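Local coordinates for xylan esterase 1 (Thermoanaerobacterium sp. 'JW/SL YS485', PDB 3FCY), which probably hydrolyses carboxylic esters, as an acetyl xylan esterase of carbohydrate esterase family 7 with an alpha/beta-hydrolase fold, at residues G42-P47 against Y276-N281; Q186-V191 against A219-V224; R223-V228 against K287-M292. All blocks are in the same frame, centred on the assembly; numbering follows the deposited sequence.

Interaction 1: G42-P47 against Y276-N281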
# COMPACT_ATOMS: atom_id res chain seq x y z
N GLY A 42 -8.42 7.18 31.21
CA GLY A 42 -9.22 7.85 30.20
C GLY A 42 -8.95 9.32 29.98
O GLY A 42 -8.35 9.99 30.82
N THR A 43 -9.42 9.83 28.84
CA THR A 43 -9.23 11.23 28.48
C THR A 43 -10.53 11.90 28.07
O THR A 43 -10.74 13.08 28.36
CB THR A 43 -8.22 11.37 27.32
OG1 THR A 43 -6.98 10.74 27.67
CG2 THR A 43 -7.96 12.85 27.01
N ASN A 44 -11.41 11.17 27.39
CA ASN A 44 -12.67 11.75 26.95
C ASN A 44 -13.49 12.24 28.14
O ASN A 44 -13.64 11.53 29.13
CB ASN A 44 -13.49 10.73 26.15
CG ASN A 44 -14.49 11.40 25.23
OD1 ASN A 44 -14.13 11.83 24.13
ND2 ASN A 44 -15.73 11.51 25.67
N PRO A 45 -14.04 13.46 28.05
CA PRO A 45 -14.84 14.01 29.14
C PRO A 45 -16.11 13.21 29.41
O PRO A 45 -16.50 12.35 28.62
CB PRO A 45 -15.16 15.43 28.67
CG PRO A 45 -14.00 15.76 27.77
CD PRO A 45 -13.82 14.48 27.00
N CYS A 46 -16.73 13.49 30.55
CA CYS A 46 -17.97 12.83 30.95
C CYS A 46 -18.95 13.94 31.31
O CYS A 46 -18.69 14.74 32.20
CB CYS A 46 -17.74 11.93 32.16
SG CYS A 46 -19.21 11.01 32.68
N PRO A 47 -20.09 14.02 30.60
CA PRO A 47 -21.08 15.06 30.89
C PRO A 47 -21.42 15.12 32.38
O PRO A 47 -21.45 14.10 33.06
CB PRO A 47 -22.27 14.66 30.04
CG PRO A 47 -21.63 13.98 28.86
CD PRO A 47 -20.57 13.13 29.52
N TYR A 276 -21.50 10.81 26.47
CA TYR A 276 -22.73 10.11 26.82
C TYR A 276 -22.71 8.66 26.36
O TYR A 276 -23.36 7.80 26.97
CB TYR A 276 -23.95 10.80 26.19
CG TYR A 276 -24.33 12.10 26.85
CD1 TYR A 276 -24.73 12.15 28.19
CD2 TYR A 276 -24.33 13.29 26.13
CE1 TYR A 276 -25.11 13.35 28.79
CE2 TYR A 276 -24.72 14.49 26.71
CZ TYR A 276 -25.11 14.51 28.04
OH TYR A 276 -25.48 15.71 28.61
N ILE A 277 -21.99 8.39 25.28
CA ILE A 277 -21.92 7.03 24.75
C ILE A 277 -20.52 6.45 24.81
O ILE A 277 -20.15 5.60 24.00
CB ILE A 277 -22.46 6.97 23.30
CG1 ILE A 277 -21.66 7.91 22.39
CG2 ILE A 277 -23.94 7.36 23.29
CD1 ILE A 277 -22.07 7.84 20.93
N ASP A 278 -19.74 6.92 25.77
CA ASP A 278 -18.37 6.46 25.99
C ASP A 278 -18.49 5.37 27.06
O ASP A 278 -18.73 5.68 28.23
CB ASP A 278 -17.51 7.61 26.52
CG ASP A 278 -16.06 7.22 26.72
OD1 ASP A 278 -15.77 6.01 26.81
OD2 ASP A 278 -15.20 8.13 26.81
N VAL A 279 -18.33 4.11 26.67
CA VAL A 279 -18.46 3.01 27.62
C VAL A 279 -17.56 3.11 28.85
O VAL A 279 -17.88 2.54 29.90
CB VAL A 279 -18.24 1.62 26.96
CG1 VAL A 279 -19.31 1.37 25.92
CG2 VAL A 279 -16.84 1.55 26.34
N LYS A 280 -16.45 3.83 28.74
CA LYS A 280 -15.57 3.96 29.89
C LYS A 280 -16.30 4.74 30.98
O LYS A 280 -15.94 4.65 32.16
CB LYS A 280 -14.27 4.68 29.52
CG LYS A 280 -14.29 6.18 29.76
CD LYS A 280 -12.96 6.82 29.41
CE LYS A 280 -12.93 8.27 29.84
NZ LYS A 280 -14.12 9.02 29.34
N ASN A 281 -17.33 5.50 30.60
CA ASN A 281 -18.09 6.29 31.57
C ASN A 281 -19.19 5.45 32.22
O ASN A 281 -19.57 5.69 33.37
CB ASN A 281 -18.71 7.53 30.92
CG ASN A 281 -17.67 8.58 30.53
OD1 ASN A 281 -16.61 8.68 31.14
ND2 ASN A 281 -17.99 9.37 29.51
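K280 and N44 meet at the middle of this contact. The lysine chain runs nearly straight from the start of helix 279-282, then bends at its last torsion (chi4 -52°). The bend brings NZ to the backbone carbonyl of N44, with K280 NZ to N44 O at 2.6 Å. The ammonium comes in tilted from that carbonyl plane. The same nitrogen also donates to D278 OD2 at 2.9 Å from K280 NZ, a salt bridge, and to the side-chain oxygen of N281. It meets both side chains from above their planes.

N44 and D278 run past each other in opposite directions. Their amide and carboxylate planes are 66° apart, and N44 CB lies 3.2 Å from D278 OD2. The N44 amide looks elsewhere: OD1 accepts from K238 N, and ND2 donates to F271 O. D278 is the N-cap of helix 279-282. Its OD1 accepts from K280 N at 3.0 Å and also from D236 N.

N281 lies beside C46, with C46 SG packed 3.6 Å from N281 CG. N281 ND2 makes a weak bond to P45 O; its stronger partner is G275 O. At the far end P47 lies on one face of the Y276 ring. P47 CG is 3.5 Å from the ring centroid and only 8° off the normal, a CH-pi contact. The tyrosine hydroxyl is held by D49 OD1.

The contact ties the loop between helices 34-37 and 50-62 to the start of helix 279-282, away from the annotated sites. One ammonium binds a backbone carbonyl, a carboxylate and an amide oxygen. The nearby carboxylate of D278 probably favours a charged K280, and the three acceptors together fix the direction of its buried end.

Interaction 2: Q186-V191 against A219-V224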
# COMPACT_ATOMS: atom_id res chain seq x y z
N GLN A 186 -32.59 -3.61 27.35
CA GLN A 186 -33.94 -4.11 27.22
C GLN A 186 -33.92 -5.59 26.89
O GLN A 186 -34.69 -6.37 27.45
CB GLN A 186 -34.69 -3.34 26.13
CG GLN A 186 -36.13 -3.79 25.91
CD GLN A 186 -36.87 -2.90 24.91
OE1 GLN A 186 -36.26 -2.12 24.19
NE2 GLN A 186 -38.20 -3.04 24.87
N LEU A 187 -33.03 -5.98 25.99
CA LEU A 187 -32.91 -7.38 25.60
C LEU A 187 -32.46 -8.24 26.78
O LEU A 187 -32.91 -9.37 26.92
CB LEU A 187 -31.93 -7.54 24.43
CG LEU A 187 -31.69 -8.98 23.94
CD1 LEU A 187 -33.02 -9.60 23.52
CD2 LEU A 187 -30.71 -8.98 22.78
N ALA A 188 -31.58 -7.70 27.61
CA ALA A 188 -31.09 -8.45 28.77
C ALA A 188 -32.27 -8.75 29.72
O ALA A 188 -32.35 -9.84 30.29
CB ALA A 188 -30.01 -7.65 29.51
N GLY A 189 -33.16 -7.78 29.87
CA GLY A 189 -34.32 -7.95 30.73
C GLY A 189 -35.29 -8.96 30.14
O GLY A 189 -35.88 -9.76 30.87
N ILE A 190 -35.44 -8.93 28.82
CA ILE A 190 -36.33 -9.86 28.14
C ILE A 190 -35.79 -11.27 28.31
O ILE A 190 -36.54 -12.21 28.58
CB ILE A 190 -36.44 -9.52 26.63
CG1 ILE A 190 -37.24 -8.22 26.45
CG2 ILE A 190 -37.09 -10.67 25.88
CD1 ILE A 190 -37.32 -7.74 25.00
N VAL A 191 -34.48 -11.42 28.15
CA VAL A 191 -33.84 -12.72 28.30
C VAL A 191 -34.02 -13.24 29.72
O VAL A 191 -34.31 -14.41 29.92
CB VAL A 191 -32.33 -12.63 27.97
CG1 VAL A 191 -31.63 -13.91 28.40
CG2 VAL A 191 -32.15 -12.39 26.47
N ALA A 219 -23.78 -2.57 32.17
CA ALA A 219 -23.80 -1.33 32.96
C ALA A 219 -25.23 -0.84 33.16
O ALA A 219 -25.60 -0.40 34.25
CB ALA A 219 -22.98 -0.26 32.26
N LEU A 220 -26.03 -0.93 32.10
CA LEU A 220 -27.42 -0.48 32.14
C LEU A 220 -28.38 -1.51 32.72
O LEU A 220 -29.50 -1.18 33.10
CB LEU A 220 -27.85 -0.04 30.74
CG LEU A 220 -27.10 1.21 30.26
CD1 LEU A 220 -27.34 1.43 28.77
CD2 LEU A 220 -27.55 2.42 31.08
N GLU A 221 -27.95 -2.77 32.76
CA GLU A 221 -28.73 -3.85 33.35
C GLU A 221 -27.78 -4.56 34.31
O GLU A 221 -27.24 -5.62 34.00
CB GLU A 221 -29.25 -4.83 32.30
CG GLU A 221 -29.94 -6.06 32.89
CD GLU A 221 -30.97 -5.70 33.96
OE1 GLU A 221 -32.12 -5.36 33.60
OE2 GLU A 221 -30.63 -5.75 35.16
N PRO A 222 -27.57 -3.97 35.50
CA PRO A 222 -26.69 -4.47 36.57
C PRO A 222 -26.91 -5.92 36.98
O PRO A 222 -26.05 -6.53 37.63
CB PRO A 222 -26.95 -3.50 37.72
CG PRO A 222 -27.37 -2.24 37.03
CD PRO A 222 -28.28 -2.76 35.95
N ARG A 223 -28.06 -6.49 36.61
CA ARG A 223 -28.35 -7.87 36.95
C ARG A 223 -27.46 -8.84 36.17
O ARG A 223 -27.27 -9.99 36.58
CB ARG A 223 -29.83 -8.20 36.72
CG ARG A 223 -30.78 -7.60 37.75
CD ARG A 223 -32.22 -8.06 37.53
NE ARG A 223 -32.78 -7.52 36.28
CZ ARG A 223 -33.89 -7.97 35.70
NH1 ARG A 223 -34.57 -8.97 36.23
NH2 ARG A 223 -34.31 -7.42 34.57
N VAL A 224 -26.92 -8.38 35.04
CA VAL A 224 -26.04 -9.23 34.23
C VAL A 224 -24.90 -9.70 35.12
O VAL A 224 -24.21 -8.90 35.75
CB VAL A 224 -25.48 -8.46 33.02
CG1 VAL A 224 -24.36 -9.25 32.36
CG2 VAL A 224 -26.61 -8.20 32.03
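A188 and E221 are the closest backbone pair, with A188 CA 6.9 Å from E221 CA, where helix 176-192 passes the turn that follows helix 209-220. E221 is the first residue to leave helical backbone angles, and a type I beta turn runs from it to V224, closed by V224 N to E221 O.

The methyl of A188 packs on the aliphatic part of E221. A188 CB is 3.7 Å from E221 CG. V224 CG2 lies further from the same methyl. In the glutamate, CG anti to the backbone N (chi1 173°) lays CG against the A188 methyl, and the bend at chi2 turns the carboxylate to R223.

This is helix-to-turn packing in an alpha/beta-hydrolase fold. The turn leads from helix 209-220, which follows the probable nucleophile elbow at S208, into sheet strand 226-230.

R223 holds E221 side-on, with both oxygens near the guanidinium plane. R223 NE binds E221 OE2 at 3.0 Å, and R223 NH2 binds E221 OE1 at 3.2 Å. Both nitrogens sit above the carboxylate plane. OE2 also accepts R223 N through its anti lone pair. Three bonds thus fix the carboxylate within the turn. The guanidinium ends beside the helix, with R223 NH2 3.9 Å from G189 CA, and its NH1 forms a weak, long ion pair with E199.

Interaction 3: R223-V228 against K287-M292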
# COMPACT_ATOMS: atom_id res chain seq x y z
N ARG A 223 -28.06 -6.49 36.61
CA ARG A 223 -28.35 -7.87 36.95
C ARG A 223 -27.46 -8.84 36.17
O ARG A 223 -27.27 -9.99 36.58
CB ARG A 223 -29.83 -8.20 36.72
CG ARG A 223 -30.78 -7.60 37.75
CD ARG A 223 -32.22 -8.06 37.53
NE ARG A 223 -32.78 -7.52 36.28
CZ ARG A 223 -33.89 -7.97 35.70
NH1 ARG A 223 -34.57 -8.97 36.23
NH2 ARG A 223 -34.31 -7.42 34.57
N VAL A 224 -26.92 -8.38 35.04
CA VAL A 224 -26.04 -9.23 34.23
C VAL A 224 -24.90 -9.70 35.12
O VAL A 224 -24.21 -8.90 35.75
CB VAL A 224 -25.48 -8.46 33.02
CG1 VAL A 224 -24.36 -9.25 32.36
CG2 VAL A 224 -26.61 -8.20 32.03
N ARG A 225 -24.70 -11.02 35.16
CA ARG A 225 -23.70 -11.65 36.02
C ARG A 225 -22.26 -11.79 35.49
O ARG A 225 -21.30 -11.69 36.27
CB ARG A 225 -24.22 -13.03 36.44
CG ARG A 225 -23.49 -13.66 37.61
CD ARG A 225 -23.71 -12.86 38.88
NE ARG A 225 -23.03 -13.48 40.02
CZ ARG A 225 -21.71 -13.56 40.15
NH1 ARG A 225 -20.91 -13.04 39.22
NH2 ARG A 225 -21.19 -14.17 41.21
N LYS A 226 -22.11 -12.05 34.19
CA LYS A 226 -20.78 -12.21 33.57
C LYS A 226 -20.62 -11.32 32.34
O LYS A 226 -21.58 -11.12 31.58
CB LYS A 226 -20.54 -13.67 33.16
CG LYS A 226 -20.35 -14.65 34.31
CD LYS A 226 -19.12 -14.34 35.15
CE LYS A 226 -18.94 -15.41 36.22
NZ LYS A 226 -17.84 -15.12 37.18
N VAL A 227 -19.41 -10.82 32.13
CA VAL A 227 -19.14 -9.94 31.00
C VAL A 227 -17.81 -10.24 30.31
O VAL A 227 -16.75 -10.20 30.94
CB VAL A 227 -19.10 -8.46 31.42
CG1 VAL A 227 -19.05 -7.56 30.19
CG2 VAL A 227 -20.31 -8.13 32.30
N VAL A 228 -17.87 -10.56 29.02
CA VAL A 228 -16.65 -10.81 28.25
C VAL A 228 -16.59 -9.71 27.20
O VAL A 228 -17.45 -9.62 26.32
CB VAL A 228 -16.64 -12.19 27.57
CG1 VAL A 228 -15.41 -12.33 26.68
CG2 VAL A 228 -16.62 -13.30 28.64
N LYS A 287 -21.83 -4.59 37.58
CA LYS A 287 -21.80 -5.35 38.83
C LYS A 287 -21.28 -6.76 38.59
O LYS A 287 -20.68 -7.37 39.47
CB LYS A 287 -23.20 -5.43 39.44
CG LYS A 287 -23.95 -4.10 39.49
CD LYS A 287 -23.27 -3.10 40.40
CE LYS A 287 -23.41 -3.49 41.87
NZ LYS A 287 -22.80 -2.47 42.78
N GLY A 288 -21.52 -7.29 37.39
CA GLY A 288 -21.08 -8.64 37.08
C GLY A 288 -19.57 -8.74 36.98
O GLY A 288 -18.87 -7.73 36.98
N ASP A 289 -19.06 -9.97 36.92
CA ASP A 289 -17.62 -10.19 36.80
C ASP A 289 -17.24 -9.91 35.35
O ASP A 289 -17.98 -10.24 34.43
CB ASP A 289 -17.26 -11.63 37.16
CG ASP A 289 -17.72 -12.02 38.56
OD1 ASP A 289 -17.71 -11.15 39.46
OD2 ASP A 289 -18.07 -13.20 38.76
N VAL A 290 -16.06 -9.32 35.16
CA VAL A 290 -15.60 -8.98 33.82
C VAL A 290 -14.28 -9.63 33.42
O VAL A 290 -13.35 -9.73 34.22
CB VAL A 290 -15.44 -7.45 33.69
CG1 VAL A 290 -15.04 -7.08 32.26
CG2 VAL A 290 -16.74 -6.75 34.08
N LEU A 291 -14.22 -10.09 32.18
CA LEU A 291 -13.01 -10.67 31.61
C LEU A 291 -12.82 -9.97 30.28
O LEU A 291 -13.69 -10.02 29.41
CB LEU A 291 -13.15 -12.18 31.37
CG LEU A 291 -11.96 -12.81 30.63
CD1 LEU A 291 -10.69 -12.68 31.48
CD2 LEU A 291 -12.24 -14.28 30.33
N MET A 292 -11.68 -9.31 30.11
CA MET A 292 -11.40 -8.59 28.88
C MET A 292 -10.08 -9.04 28.27
O MET A 292 -9.29 -9.72 28.92
CB MET A 292 -11.35 -7.08 29.14
CG MET A 292 -12.68 -6.46 29.57
SD MET A 292 -12.55 -4.69 29.96
CE MET A 292 -11.85 -4.07 28.45
O HOH W 1 -23.38 -5.96 35.49
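V227 and V290 pair in the tight part of this contact, where strands 226-228 and 289-292 run parallel. The strand axes come within 4.7 Å and lie 13° apart. V227 N donates to D289 O at 2.8 Å, and L291 N donates to V227 O at 2.8 Å. D289 N to R225 O begins the series. V227 and V290 put their side chains on one face of the sheet, with V227 CB 3.9 Å from V290 CG2. V228 and L291 lie on the other face. Just before strand 289-292, G288 packs closely on the other backbone: G288 CA is 3.2 Å from R225 O.

The outer end is polar. R225 NH1 donates to D289 OD2 at 2.9 Å in a salt bridge. R225 and D289 lie side by side and point the same way, but guanidinium and carboxylate stand 85° apart. OD2 is near the guanidinium plane, whereas NH1 is well above the carboxylate plane. A bend at chi2 (66°) brings the arginine tip back to the aspartate. K226 NZ also comes to D289 OD2 in a salt bridge modelled very short, so its exact length is doubtful. K226 has a second anion, E343, which binds the calcium ion, and it makes a cation-pi contact with F340. Before the strands begin, the backbones separate at V224 and K287. A water lies between V224 O and K287 N, accepting from the latter.

These are neighbouring strands of the central alpha/beta-hydrolase sheet. Strand 202-207 bonds to strand 226-230 on its other edge, and strand 317-322 lies next to strand 289-295 on its far side. Helix 333-342 packs over V228, on the face that also carries K226 and L291.

Overall arrangement
Interactions 2 and 3 are consecutive. They share R223 and V224, their centres are 11 Å apart, and P222 CB touches K287 CG at 3.5 Å. The turn that packs on helix 176-192 thus leads straight into the strand pair. Interaction 1 stands apart, with its centre 21 Å from that of interaction 2 and 20 Å from that of interaction 3. Along the chain it encloses interaction 2, and its helix 279-282 precedes strand 289-295. Interaction 3 is nearest the calcium ion, about 7 Å from the K226 side chain. The V228 side chain comes close to the probable nucleophile elbow at S208 but makes no contact with it; interactions 1 and 2 are away from the annotated sites.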